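Local coordinates for protein particle-associated glycoside hydrolase (Acinetobacter phage Fri1, PDB 6C72) that probably cleaves the capsular polysaccharide of its Acinetobacter baumannii host as a trimeric tailspike depolymerase, so opening the way for virus entry, at residues I112-V117 and A137-K142; A173-G178 and A231-T236; R240-Y245 and R268-A273; V297-I302 and P332-K337; T309-N314 and Q339-G344. All blocks are in the same frame, centred on the assembly; numbering follows the deposited sequence.

From the N terminus, contact 1 comes first: it closes a short loop of 19 residues and sets helix 110-122 against strand 133-140 near the start of the parallel beta-helix. Contact 2 closes a longer excursion of 52 residues, bringing the loop before strand 179-182 to the corner between strands 230-232 and 234-237. Contact 3 follows and pairs successive coils through strands 244-247 and 272-275. Contact 4 continues the same face through strands 300-302 and 333-336, and touches contact 3 where Thr271 meets Leu299. Contacts 1 to 4 lie in series and none nests in another. Contact 5, which joins strand 312-318 to the loop after strand 333-336, alternates with contact 4, so these two cross.

Contact 1 (I112-V117 and A137-K142); sequences ILQKCV and AKAMAK
Ala137 and Leu113 begin a contact in which helix 110-122 lies against an early coil of the parallel beta-helix, consistent with the helical cap that closes the end of many such solenoids. CB of Ala137 sits 4.1 Å from CD2 of Leu113. Trp181 of strand 179-182 packs on the same leucine and donates through NE1 to Ala137 O.

The side chain of Lys138 starts away from the helix, and its NZ forms salt bridges with Asp185 and with Glu160 of a second subunit. Its carbonyl turns to the helix through a water that donates to Lys138 O at 2.8 Å and to Gln114 OE1 at 2.6 Å. Ala139 adds an apolar touch, its CB 3.9 Å from Leu113 CD2.

At Met140 the carboxamide of Gln114 acts as a stand-in for a neighbouring strand. Gln114 CG is anti to the backbone N (chi1 -167°), and a bend at chi2 (62°) turns CD, which carries the carboxamide, to the strand. Met140 N donates to Gln114 OE1 at 2.6 Å, almost straight at 173°, and Gln114 NE2 returns a bond to Met140 O at 3.1 Å. Both donors lie in the carbonyl plane of their acceptor, on a lone pair, so the pair fixes the rotation of the amide.

Asp118 is shared by Gln114 NE2 and by Lys142 NZ, which forms a salt bridge with it and also bonds to Ser156 of the second subunit. The aliphatic chain of Lys142 crosses Val117 at about a right angle, with CG 3.7 Å from Val117 CG1.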
# COMPACT_ATOMS: atom_id res chain seq x y z
N ILE A 112 -0.93 26.10 35.14
CA ILE A 112 -1.37 27.06 34.12
C ILE A 112 -1.64 26.35 32.81
O ILE A 112 -2.69 26.56 32.18
CB ILE A 112 -0.33 28.18 33.95
CG1 ILE A 112 -0.31 29.09 35.18
CG2 ILE A 112 -0.59 28.96 32.66
CD1 ILE A 112 0.85 30.03 35.19
N LEU A 113 -0.71 25.49 32.36
CA LEU A 113 -0.89 24.81 31.08
C LEU A 113 -2.09 23.89 31.11
O LEU A 113 -2.86 23.82 30.15
CB LEU A 113 0.37 24.03 30.69
CG LEU A 113 0.32 23.26 29.36
CD1 LEU A 113 -0.08 24.17 28.21
CD2 LEU A 113 1.65 22.56 29.05
N GLN A 114 -2.28 23.18 32.23
CA GLN A 114 -3.43 22.29 32.36
C GLN A 114 -4.73 23.07 32.29
O GLN A 114 -5.73 22.58 31.76
CB GLN A 114 -3.35 21.50 33.66
CG GLN A 114 -4.33 20.34 33.71
CD GLN A 114 -4.06 19.32 32.61
OE1 GLN A 114 -2.99 18.72 32.57
NE2 GLN A 114 -5.01 19.16 31.70
N LYS A 115 -4.74 24.29 32.84
CA LYS A 115 -5.92 25.14 32.73
C LYS A 115 -6.25 25.44 31.28
O LYS A 115 -7.42 25.47 30.88
CB LYS A 115 -5.70 26.43 33.51
CG LYS A 115 -6.18 26.43 34.90
CD LYS A 115 -6.31 27.88 35.36
CE LYS A 115 -5.66 28.12 36.70
NZ LYS A 115 -6.54 27.58 37.77
N CYS A 116 -5.22 25.70 30.47
CA CYS A 116 -5.44 26.02 29.07
C CYS A 116 -6.02 24.82 28.32
O CYS A 116 -7.00 24.95 27.58
CB CYS A 116 -4.12 26.48 28.43
SG CYS A 116 -3.46 28.03 29.14
N VAL A 117 -5.44 23.64 28.51
CA VAL A 117 -5.94 22.45 27.81
C VAL A 117 -7.37 22.16 28.25
O VAL A 117 -8.24 21.88 27.42
CB VAL A 117 -5.01 21.25 28.05
CG1 VAL A 117 -5.57 20.00 27.41
CG2 VAL A 117 -3.61 21.55 27.55
N ALA A 137 6.19 22.01 32.64
CA ALA A 137 4.76 21.91 32.87
C ALA A 137 4.21 20.65 32.24
O ALA A 137 4.14 20.55 31.01
CB ALA A 137 4.03 23.13 32.29
N LYS A 138 3.80 19.68 33.05
CA LYS A 138 3.24 18.45 32.50
C LYS A 138 1.76 18.65 32.27
O LYS A 138 1.10 19.40 32.98
CB LYS A 138 3.51 17.25 33.41
CG LYS A 138 2.85 17.26 34.73
CD LYS A 138 3.22 15.99 35.50
CE LYS A 138 2.41 15.86 36.78
NZ LYS A 138 2.56 14.50 37.39
N ALA A 139 1.25 18.04 31.22
CA ALA A 139 -0.11 18.26 30.78
C ALA A 139 -0.80 16.93 30.53
O ALA A 139 -0.20 15.99 30.01
CB ALA A 139 -0.18 19.12 29.52
N MET A 140 -2.05 16.88 30.93
CA MET A 140 -2.94 15.79 30.59
C MET A 140 -3.70 16.22 29.34
O MET A 140 -4.35 17.27 29.35
CB MET A 140 -3.86 15.48 31.76
CG MET A 140 -4.71 14.26 31.65
SD MET A 140 -5.61 13.90 33.19
CE MET A 140 -4.28 14.04 34.38
N ALA A 141 -3.55 15.46 28.25
CA ALA A 141 -4.27 15.77 27.03
C ALA A 141 -5.78 15.62 27.23
O ALA A 141 -6.24 14.80 28.04
CB ALA A 141 -3.80 14.87 25.88
N LYS A 142 -6.54 16.43 26.51
CA LYS A 142 -7.99 16.36 26.52
C LYS A 142 -8.48 16.30 25.08
O LYS A 142 -7.80 16.75 24.16
CB LYS A 142 -8.58 17.57 27.26
CG LYS A 142 -8.12 17.69 28.72
CD LYS A 142 -8.38 16.39 29.49
CE LYS A 142 -7.60 16.31 30.80
NZ LYS A 142 -8.20 17.16 31.88
O HOH W 1 -1.10 18.25 34.29

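Contact 2 (A173-G178 and A231-T236); sequences ATYKHG and AKWVDT
Trp233 presents the edge of its six-membered ring to the face of Tyr175 in a T-shaped stack, with centroids 5.2 Å apart and planes at 83°. CE3 is the indole atom that comes closest, 3.5 Å from Tyr175 OH, and this hydroxyl lies in the plane of the indole, at its edge. Tyr175 CG sits between the backbone N and the carbonyl carbon (chi1 84°), and the ring it carries places CE2 over one face of His177, toward the rim of the imidazole.

His177 meets Asp235 differently: the ring and carboxylate planes stand 81° apart, and Asp235 OD2 lies in the imidazole plane at its edge. The polar ends are joined by water. One water donates to Asp235 OD1 at 2.5 Å and also hydrogen-bonds to Tyr175 OH and His177 NE2; a second donates to Asp235 OD2 and bonds to Tyr175 OH. Asp235 OD1 additionally accepts from Asn263. His177 CE1 approaches Trp233 O at 3.0 Å.

Thr197 and Gly198 of a third subunit touch Tyr175 and Trp233 respectively. Lys205 of strand 204-207 packs on both His177 and Asp235, and Trp233 occupies the corner between strands 230-232 and 234-237 of the parallel beta-helix.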
# COMPACT_ATOMS: atom_id res chain seq x y z
N ALA A 173 21.23 27.24 6.52
CA ALA A 173 20.40 27.35 7.71
C ALA A 173 19.33 26.26 7.73
O ALA A 173 18.74 25.93 6.70
CB ALA A 173 19.75 28.73 7.78
N THR A 174 19.10 25.69 8.92
CA THR A 174 18.06 24.68 9.10
C THR A 174 17.14 25.10 10.23
O THR A 174 17.55 25.83 11.14
CB THR A 174 18.64 23.29 9.41
OG1 THR A 174 19.45 23.37 10.58
CG2 THR A 174 19.47 22.78 8.24
N TYR A 175 15.89 24.63 10.18
CA TYR A 175 14.90 25.04 11.17
C TYR A 175 15.30 24.58 12.56
O TYR A 175 15.98 23.57 12.75
CB TYR A 175 13.51 24.50 10.82
CG TYR A 175 13.24 23.08 11.30
CD1 TYR A 175 13.65 21.99 10.56
CD2 TYR A 175 12.58 22.84 12.51
CE1 TYR A 175 13.41 20.69 10.99
CE2 TYR A 175 12.32 21.54 12.95
CZ TYR A 175 12.73 20.47 12.19
OH TYR A 175 12.49 19.17 12.61
N LYS A 176 14.86 25.33 13.56
CA LYS A 176 15.17 25.01 14.94
C LYS A 176 13.90 25.18 15.77
O LYS A 176 13.12 26.10 15.54
CB LYS A 176 16.31 25.90 15.48
CG LYS A 176 16.74 25.55 16.89
CD LYS A 176 18.09 26.14 17.29
CE LYS A 176 18.00 27.59 17.71
NZ LYS A 176 19.34 28.26 17.59
N HIS A 177 13.69 24.26 16.70
CA HIS A 177 12.56 24.41 17.61
C HIS A 177 12.79 25.60 18.54
O HIS A 177 13.92 25.89 18.95
CB HIS A 177 12.34 23.12 18.40
CG HIS A 177 11.76 22.02 17.58
ND1 HIS A 177 10.48 22.07 17.08
CD2 HIS A 177 12.29 20.85 17.15
CE1 HIS A 177 10.24 20.98 16.38
NE2 HIS A 177 11.32 20.22 16.40
N GLY A 178 11.71 26.32 18.83
CA GLY A 178 11.77 27.43 19.76
C GLY A 178 11.11 27.10 21.09
O GLY A 178 11.38 27.75 22.10
N ALA A 231 0.94 13.74 15.80
CA ALA A 231 2.10 14.57 16.09
C ALA A 231 2.84 14.89 14.80
O ALA A 231 3.04 14.01 13.95
CB ALA A 231 3.06 13.89 17.08
N LYS A 232 3.24 16.16 14.66
CA LYS A 232 3.98 16.64 13.50
C LYS A 232 5.08 17.59 13.94
O LYS A 232 4.84 18.46 14.79
CB LYS A 232 3.07 17.34 12.49
CG LYS A 232 2.09 16.41 11.84
CD LYS A 232 1.02 17.14 11.07
CE LYS A 232 0.07 16.15 10.39
NZ LYS A 232 -0.51 16.73 9.13
N TRP A 233 6.27 17.43 13.37
CA TRP A 233 7.42 18.30 13.67
C TRP A 233 7.68 18.36 15.18
O TRP A 233 7.71 19.43 15.79
CB TRP A 233 7.23 19.69 13.08
CG TRP A 233 7.10 19.68 11.61
CD1 TRP A 233 5.95 19.84 10.89
CD2 TRP A 233 8.16 19.51 10.65
NE1 TRP A 233 6.22 19.78 9.54
CE2 TRP A 233 7.57 19.57 9.37
CE3 TRP A 233 9.54 19.30 10.76
CZ2 TRP A 233 8.32 19.44 8.20
CZ3 TRP A 233 10.28 19.17 9.60
CH2 TRP A 233 9.67 19.24 8.33
N VAL A 234 7.83 17.18 15.78
CA VAL A 234 8.15 17.05 17.20
C VAL A 234 9.42 16.23 17.34
O VAL A 234 9.53 15.14 16.77
CB VAL A 234 6.99 16.41 17.99
CG1 VAL A 234 7.49 15.93 19.34
CG2 VAL A 234 5.87 17.41 18.17
N ASP A 235 10.37 16.75 18.11
CA ASP A 235 11.55 16.01 18.51
C ASP A 235 11.43 15.66 19.99
O ASP A 235 10.75 16.35 20.75
CB ASP A 235 12.83 16.83 18.26
CG ASP A 235 13.08 17.11 16.78
OD1 ASP A 235 12.28 16.68 15.92
OD2 ASP A 235 14.09 17.77 16.47
N THR A 236 12.04 14.54 20.38
CA THR A 236 12.13 14.16 21.78
C THR A 236 13.56 13.75 22.09
O THR A 236 14.19 13.03 21.30
CB THR A 236 11.15 13.01 22.14
OG1 THR A 236 11.45 11.86 21.34
CG2 THR A 236 9.70 13.42 21.93
O HOH W 2 10.80 18.08 14.40
O HOH W 3 14.82 18.59 14.10

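Contact 3 (R240-Y245 and R268-A273); sequences RLEGLY and RRNTAA
Glu242 and Arg269 form a salt bridge across this contact between successive coils of the parallel beta-helix. Glu242 CG is anti to the carbonyl carbon (chi1 -77°), and a bend at chi2 swings CD toward Arg269. Arg269 takes the carboxylate side-on with two nitrogens, NE reaching Glu242 OE2 at 2.7 Å and NH2 reaching Glu242 OE1 at 2.9 Å. The NE bond is nearly straight at 175°, and carboxylate and guanidinium are close to coplanar. Glu242 OE2 has a further donor: Asn270 ND2 comes at 2.6 Å from the anti side, whereas NE uses the syn side. Asn270 and Glu242 lie side by side and point the same way. Three bonds thus fix the rotation of the carboxylate.

The backbone adds its own grip. Leu241 O accepts from the N atoms of both Arg269 and Asn270, each at 3.1 Å, and Gly243 N makes a weak bond to Thr271 O. Beyond the corner at Gly243 the chains run as parallel strands, with Ala273 N donating to Leu244 O at 2.9 Å and Tyr245 paired with Ala273.

A methyl packs on the charged group: Leu241 CD2 lies over one face of the Arg269 guanidinium, toward its rim, 3.8 Å from NH1. Apolar contacts are made by Tyr245 CD1, 4.0 Å from Ala273 CB, and by Leu244 and Ala272, whose CB atoms meet on the other face of the paired strands.

Strand 220-224 neighbours this pair on one side, where Phe220 packs on Leu241, Glu242 and Tyr245. Phe287 of strand 286-289 touches Thr271 and Ala272, and strand 300-302 continues the pairing beyond strand 272-275.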
# COMPACT_ATOMS: atom_id res chain seq x y z
N ARG A 240 14.16 9.37 30.29
CA ARG A 240 14.68 8.26 31.08
C ARG A 240 14.20 6.92 30.54
O ARG A 240 14.91 5.92 30.65
CB ARG A 240 14.27 8.45 32.54
CG ARG A 240 14.76 7.38 33.51
CD ARG A 240 14.41 7.70 34.96
NE ARG A 240 13.02 8.14 35.12
CZ ARG A 240 11.99 7.33 35.35
NH1 ARG A 240 12.16 6.02 35.43
NH2 ARG A 240 10.77 7.84 35.49
N LEU A 241 13.00 6.87 29.97
CA LEU A 241 12.49 5.64 29.39
C LEU A 241 12.38 5.81 27.87
O LEU A 241 13.27 5.37 27.14
CB LEU A 241 11.14 5.26 30.00
CG LEU A 241 11.20 5.04 31.52
CD1 LEU A 241 9.83 4.70 32.08
CD2 LEU A 241 12.19 3.95 31.88
N GLU A 242 11.33 6.48 27.41
CA GLU A 242 11.09 6.65 25.98
C GLU A 242 10.63 8.07 25.69
O GLU A 242 9.92 8.69 26.49
CB GLU A 242 10.04 5.67 25.44
CG GLU A 242 10.54 4.25 25.23
CD GLU A 242 10.40 3.40 26.48
OE1 GLU A 242 9.52 3.70 27.31
OE2 GLU A 242 11.18 2.43 26.62
N GLY A 243 11.00 8.57 24.51
CA GLY A 243 10.41 9.80 24.04
C GLY A 243 8.93 9.65 23.73
O GLY A 243 8.14 10.57 23.97
N LEU A 244 8.54 8.49 23.21
CA LEU A 244 7.16 8.16 22.88
C LEU A 244 6.85 6.77 23.40
O LEU A 244 7.65 5.84 23.21
CB LEU A 244 6.93 8.23 21.36
CG LEU A 244 5.63 7.65 20.79
CD1 LEU A 244 4.40 8.43 21.23
CD2 LEU A 244 5.70 7.53 19.27
N TYR A 245 5.70 6.62 24.06
CA TYR A 245 5.29 5.36 24.66
C TYR A 245 3.78 5.22 24.49
O TYR A 245 3.02 6.09 24.94
CB TYR A 245 5.69 5.32 26.14
CG TYR A 245 5.37 4.05 26.89
CD1 TYR A 245 6.29 3.02 26.97
CD2 TYR A 245 4.16 3.90 27.57
CE1 TYR A 245 6.02 1.86 27.67
CE2 TYR A 245 3.87 2.74 28.28
CZ TYR A 245 4.81 1.72 28.32
OH TYR A 245 4.54 0.57 29.03
N ARG A 268 17.08 6.77 27.51
CA ARG A 268 17.86 5.80 28.28
C ARG A 268 17.32 4.38 28.20
O ARG A 268 18.03 3.46 28.63
CB ARG A 268 17.95 6.22 29.74
CG ARG A 268 18.45 7.65 29.97
CD ARG A 268 19.81 7.90 29.32
NE ARG A 268 20.84 6.97 29.79
CZ ARG A 268 21.48 7.11 30.94
NH1 ARG A 268 21.19 8.12 31.74
NH2 ARG A 268 22.42 6.24 31.31
N ARG A 269 16.11 4.19 27.67
CA ARG A 269 15.63 2.83 27.43
C ARG A 269 15.48 2.60 25.93
O ARG A 269 16.33 1.94 25.34
CB ARG A 269 14.31 2.57 28.18
CG ARG A 269 13.95 1.07 28.24
CD ARG A 269 12.92 0.74 29.32
NE ARG A 269 11.60 1.29 29.02
CZ ARG A 269 10.55 1.21 29.83
NH1 ARG A 269 10.64 0.60 31.02
NH2 ARG A 269 9.39 1.75 29.46
N ASN A 270 14.42 3.12 25.32
CA ASN A 270 14.23 3.10 23.87
C ASN A 270 13.89 4.50 23.39
O ASN A 270 13.33 5.30 24.14
CB ASN A 270 13.08 2.14 23.47
CG ASN A 270 13.16 0.81 24.19
OD1 ASN A 270 14.02 -0.01 23.89
ND2 ASN A 270 12.28 0.60 25.16
N THR A 271 14.21 4.80 22.13
CA THR A 271 13.77 6.08 21.60
C THR A 271 12.25 6.17 21.61
O THR A 271 11.68 7.25 21.79
CB THR A 271 14.29 6.33 20.19
OG1 THR A 271 13.72 5.38 19.28
CG2 THR A 271 15.82 6.27 20.13
N ALA A 272 11.58 5.04 21.37
CA ALA A 272 10.13 4.99 21.33
C ALA A 272 9.69 3.54 21.53
O ALA A 272 10.42 2.61 21.18
CB ALA A 272 9.59 5.53 20.00
N ALA A 273 8.48 3.36 22.07
CA ALA A 273 7.98 2.02 22.31
C ALA A 273 6.50 1.96 22.01
O ALA A 273 5.74 2.86 22.40
CB ALA A 273 8.25 1.56 23.75

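Contact 4 (V297-I302 and P332-K337); sequences VYLFDI and PTVLVK
Thr333 O is held by two backbone donors, Leu299 N at 3.0 Å and Phe300 N at 3.2 Å, both in its carbonyl plane. From there the pairing settles into a regular parallel exchange: Leu335 N donates to Phe300 O at 2.8 Å, and Ile302 N to Leu335 O. A weak bond from Lys337 N to Ile302 O follows.

Above this backbone Leu335 reaches over one face of the Tyr298 ring in a CH-pi contact, its CD2 4.0 Å from the centroid and 12° off the normal. Its CD1 lies 3.4 Å from Tyr298 CG, while Val297 CG1 sits over the centre of the opposite face, so the ring is sandwiched. Leu335 CB and Asp301 OD1 are 3.4 Å apart on this same side.

Strands 300-302 and 333-336 run 9° from parallel as consecutive rungs of one face of the beta-helix. Phe300 and Val334 project to the interior, where Phe322 and Phe350 of other strands pack on Val334 and Phe287 meets Phe300 edge-to-face. Phe300 CG is anti to the backbone N (chi1 174°), and CD2 of its ring lies 3.5 Å from Val334 CG1. Further along the interior, Val348 of strand 348-351 touches both Ile302 and Val336.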
# COMPACT_ATOMS: atom_id res chain seq x y z
N VAL A 297 18.92 0.81 26.10
CA VAL A 297 18.58 -0.62 26.02
C VAL A 297 18.38 -1.06 24.58
O VAL A 297 19.13 -1.92 24.08
CB VAL A 297 17.32 -0.91 26.86
CG1 VAL A 297 17.04 -2.42 26.91
CG2 VAL A 297 17.46 -0.31 28.27
N TYR A 298 17.39 -0.51 23.90
CA TYR A 298 17.15 -0.81 22.49
C TYR A 298 16.95 0.48 21.71
O TYR A 298 16.87 1.58 22.28
CB TYR A 298 15.92 -1.70 22.29
CG TYR A 298 15.86 -2.95 23.14
CD1 TYR A 298 16.87 -3.90 23.09
CD2 TYR A 298 14.74 -3.22 23.94
CE1 TYR A 298 16.82 -5.05 23.85
CE2 TYR A 298 14.66 -4.39 24.70
CZ TYR A 298 15.71 -5.30 24.64
OH TYR A 298 15.66 -6.45 25.37
N LEU A 299 16.83 0.34 20.40
CA LEU A 299 16.60 1.50 19.55
C LEU A 299 15.11 1.81 19.43
O LEU A 299 14.66 2.90 19.82
CB LEU A 299 17.23 1.25 18.17
CG LEU A 299 17.11 2.34 17.11
CD1 LEU A 299 17.60 3.71 17.61
CD2 LEU A 299 17.92 1.91 15.89
N PHE A 300 14.32 0.87 18.92
CA PHE A 300 12.89 1.03 18.72
C PHE A 300 12.23 -0.28 19.12
O PHE A 300 12.66 -1.34 18.67
CB PHE A 300 12.58 1.40 17.26
CG PHE A 300 11.12 1.45 16.95
CD1 PHE A 300 10.39 2.60 17.13
CD2 PHE A 300 10.46 0.32 16.48
CE1 PHE A 300 9.05 2.64 16.85
CE2 PHE A 300 9.11 0.35 16.20
CZ PHE A 300 8.41 1.51 16.38
N ASP A 301 11.23 -0.22 19.99
CA ASP A 301 10.76 -1.43 20.67
C ASP A 301 9.25 -1.58 20.51
O ASP A 301 8.49 -0.83 21.12
CB ASP A 301 11.16 -1.38 22.15
CG ASP A 301 11.14 -2.75 22.81
OD1 ASP A 301 11.03 -3.78 22.11
OD2 ASP A 301 11.23 -2.81 24.06
N ILE A 302 8.83 -2.56 19.72
CA ILE A 302 7.45 -3.03 19.76
C ILE A 302 7.43 -4.22 20.72
O ILE A 302 7.80 -5.33 20.34
CB ILE A 302 6.93 -3.43 18.38
CG1 ILE A 302 6.94 -2.24 17.43
CG2 ILE A 302 5.54 -4.03 18.50
CD1 ILE A 302 6.50 -2.59 16.03
N PRO A 332 21.39 -2.55 19.54
CA PRO A 332 20.89 -1.57 18.57
C PRO A 332 19.78 -2.10 17.66
O PRO A 332 19.86 -2.04 16.43
CB PRO A 332 22.17 -1.24 17.76
CG PRO A 332 22.94 -2.52 17.80
CD PRO A 332 22.68 -3.13 19.15
N THR A 333 18.73 -2.61 18.28
CA THR A 333 17.72 -3.36 17.55
C THR A 333 16.40 -2.61 17.46
O THR A 333 16.11 -1.71 18.27
CB THR A 333 17.49 -4.74 18.18
OG1 THR A 333 17.45 -4.60 19.59
CG2 THR A 333 18.63 -5.69 17.80
N VAL A 334 15.66 -2.93 16.41
CA VAL A 334 14.29 -2.52 16.16
C VAL A 334 13.47 -3.79 16.33
O VAL A 334 13.50 -4.69 15.47
CB VAL A 334 14.15 -1.92 14.75
CG1 VAL A 334 12.74 -1.42 14.48
CG2 VAL A 334 15.18 -0.82 14.55
N LEU A 335 12.81 -3.92 17.47
CA LEU A 335 12.19 -5.17 17.88
C LEU A 335 10.73 -5.21 17.44
O LEU A 335 10.00 -4.23 17.57
CB LEU A 335 12.24 -5.36 19.40
CG LEU A 335 13.58 -5.40 20.13
CD1 LEU A 335 14.05 -3.98 20.41
CD2 LEU A 335 13.48 -6.21 21.42
N VAL A 336 10.31 -6.36 16.93
CA VAL A 336 8.91 -6.63 16.66
C VAL A 336 8.50 -7.85 17.49
O VAL A 336 9.05 -8.94 17.31
CB VAL A 336 8.65 -6.88 15.16
CG1 VAL A 336 7.18 -7.28 14.95
CG2 VAL A 336 9.00 -5.64 14.37
N LYS A 337 7.56 -7.65 18.41
CA LYS A 337 7.07 -8.75 19.24
C LYS A 337 5.58 -8.92 19.00
O LYS A 337 4.78 -8.10 19.46
CB LYS A 337 7.36 -8.50 20.72
CG LYS A 337 6.80 -9.59 21.60
CD LYS A 337 7.01 -9.29 23.07
CE LYS A 337 6.39 -10.38 23.92
NZ LYS A 337 6.37 -10.00 25.37

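Contact 5 (T309-N314 and Q339-G344); sequences TDTVYN and QNTPTG
Thr311 OG1, anti to the backbone N (chi1 -174°), donates to Gln339 O at 2.8 Å, the donor tilted 25° from the carbonyl plane of Gln339. Thr341 CG2 touches this hydroxyl oxygen at 3.3 Å. The same methyl also reaches Val312 O, 3.4 Å away.

Beside this polar pair, Pro342 points CD at the centre of one face of the Tyr313 ring in a CH-pi contact: CD lies 3.5 Å from the ring centroid, 15° off the normal, and 3.4 Å from Tyr313 CE1. At the other end Gln339 NE2 makes a weak bond to Asp310 O, and one water accepts from both Val312 N and Gln339 N.

The contact lashes the loop after strand 333-336 to the start of strand 312-318, one coil back in the parallel beta-helix. Asn305 accepts from Gln339 NE2 through its O and donates through its ND2 to Asp310, which is also bridged to Arg247, while Glu338 is hydrogen-bonded to Thr341 OG1. Tyr313 stacks on His278, a residue that binds zinc in a structure of this protein. In a second subunit, Thr402 hydrogen-bonds to Pro342 O through OG1, and Glu378 packs on the proline.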
# COMPACT_ATOMS: atom_id res chain seq x y z
N THR A 309 -2.61 -8.34 28.62
CA THR A 309 -3.42 -8.23 27.42
C THR A 309 -2.81 -7.28 26.40
O THR A 309 -3.48 -6.99 25.40
CB THR A 309 -4.82 -7.74 27.77
OG1 THR A 309 -4.71 -6.50 28.49
CG2 THR A 309 -5.59 -8.80 28.57
N ASP A 310 -1.59 -6.80 26.62
CA ASP A 310 -0.93 -5.95 25.64
C ASP A 310 -0.85 -6.64 24.28
O ASP A 310 -0.54 -7.83 24.17
CB ASP A 310 0.49 -5.62 26.09
CG ASP A 310 0.54 -4.65 27.25
OD1 ASP A 310 -0.50 -4.06 27.63
OD2 ASP A 310 1.66 -4.51 27.79
N THR A 311 -1.13 -5.87 23.23
CA THR A 311 -0.95 -6.38 21.88
C THR A 311 -0.69 -5.19 20.96
O THR A 311 -1.19 -4.09 21.20
CB THR A 311 -2.18 -7.19 21.42
OG1 THR A 311 -1.89 -7.78 20.14
CG2 THR A 311 -3.41 -6.32 21.29
N VAL A 312 0.16 -5.41 19.95
CA VAL A 312 0.49 -4.39 18.96
C VAL A 312 0.41 -4.99 17.58
O VAL A 312 0.98 -6.06 17.33
CB VAL A 312 1.88 -3.78 19.18
CG1 VAL A 312 2.17 -2.80 18.06
CG2 VAL A 312 1.93 -3.07 20.52
N TYR A 313 -0.29 -4.32 16.67
CA TYR A 313 -0.41 -4.81 15.32
C TYR A 313 -0.81 -3.66 14.41
O TYR A 313 -1.26 -2.62 14.89
CB TYR A 313 -1.41 -5.99 15.22
CG TYR A 313 -2.77 -5.72 15.82
CD1 TYR A 313 -2.99 -5.83 17.19
CD2 TYR A 313 -3.85 -5.37 15.01
CE1 TYR A 313 -4.23 -5.59 17.74
CE2 TYR A 313 -5.10 -5.13 15.55
CZ TYR A 313 -5.28 -5.24 16.92
OH TYR A 313 -6.53 -5.00 17.48
N ASN A 314 -0.62 -3.85 13.10
CA ASN A 314 -0.94 -2.84 12.08
C ASN A 314 -0.10 -1.57 12.29
O ASN A 314 -0.60 -0.52 12.66
CB ASN A 314 -2.45 -2.52 12.08
CG ASN A 314 -3.33 -3.78 11.93
OD1 ASN A 314 -2.86 -4.85 11.54
ND2 ASN A 314 -4.63 -3.63 12.20
N GLN A 339 2.22 -10.54 20.00
CA GLN A 339 1.66 -11.14 21.20
C GLN A 339 0.15 -10.97 21.20
O GLN A 339 -0.33 -9.83 21.25
CB GLN A 339 2.24 -10.52 22.47
CG GLN A 339 1.53 -10.97 23.76
CD GLN A 339 2.13 -10.31 25.00
OE1 GLN A 339 3.31 -10.49 25.30
NE2 GLN A 339 1.32 -9.54 25.71
N ASN A 340 -0.59 -12.08 21.14
CA ASN A 340 -2.04 -12.06 21.28
C ASN A 340 -2.72 -11.16 20.26
O ASN A 340 -3.75 -10.54 20.54
CB ASN A 340 -2.45 -11.66 22.71
CG ASN A 340 -1.91 -12.62 23.79
OD1 ASN A 340 -1.78 -13.83 23.57
ND2 ASN A 340 -1.63 -12.09 24.97
N THR A 341 -2.13 -11.02 19.07
CA THR A 341 -2.76 -10.21 18.04
C THR A 341 -3.95 -10.95 17.44
O THR A 341 -3.96 -12.19 17.41
CB THR A 341 -1.76 -9.84 16.93
OG1 THR A 341 -1.38 -11.00 16.18
CG2 THR A 341 -0.52 -9.15 17.53
N PRO A 342 -4.96 -10.22 16.97
CA PRO A 342 -6.19 -10.89 16.50
C PRO A 342 -5.97 -11.84 15.34
O PRO A 342 -6.66 -12.87 15.25
CB PRO A 342 -7.10 -9.72 16.10
CG PRO A 342 -6.14 -8.56 15.86
CD PRO A 342 -5.04 -8.76 16.85
N THR A 343 -5.05 -11.55 14.42
CA THR A 343 -4.84 -12.44 13.29
C THR A 343 -3.59 -13.30 13.42
O THR A 343 -3.40 -14.21 12.61
CB THR A 343 -4.76 -11.66 11.97
OG1 THR A 343 -3.51 -10.97 11.91
CG2 THR A 343 -5.93 -10.69 11.84
N GLY A 344 -2.76 -13.08 14.43
CA GLY A 344 -1.53 -13.83 14.52
C GLY A 344 -0.36 -13.22 13.80
O GLY A 344 0.76 -13.73 13.93
O HOH W 4 1.98 -7.73 19.14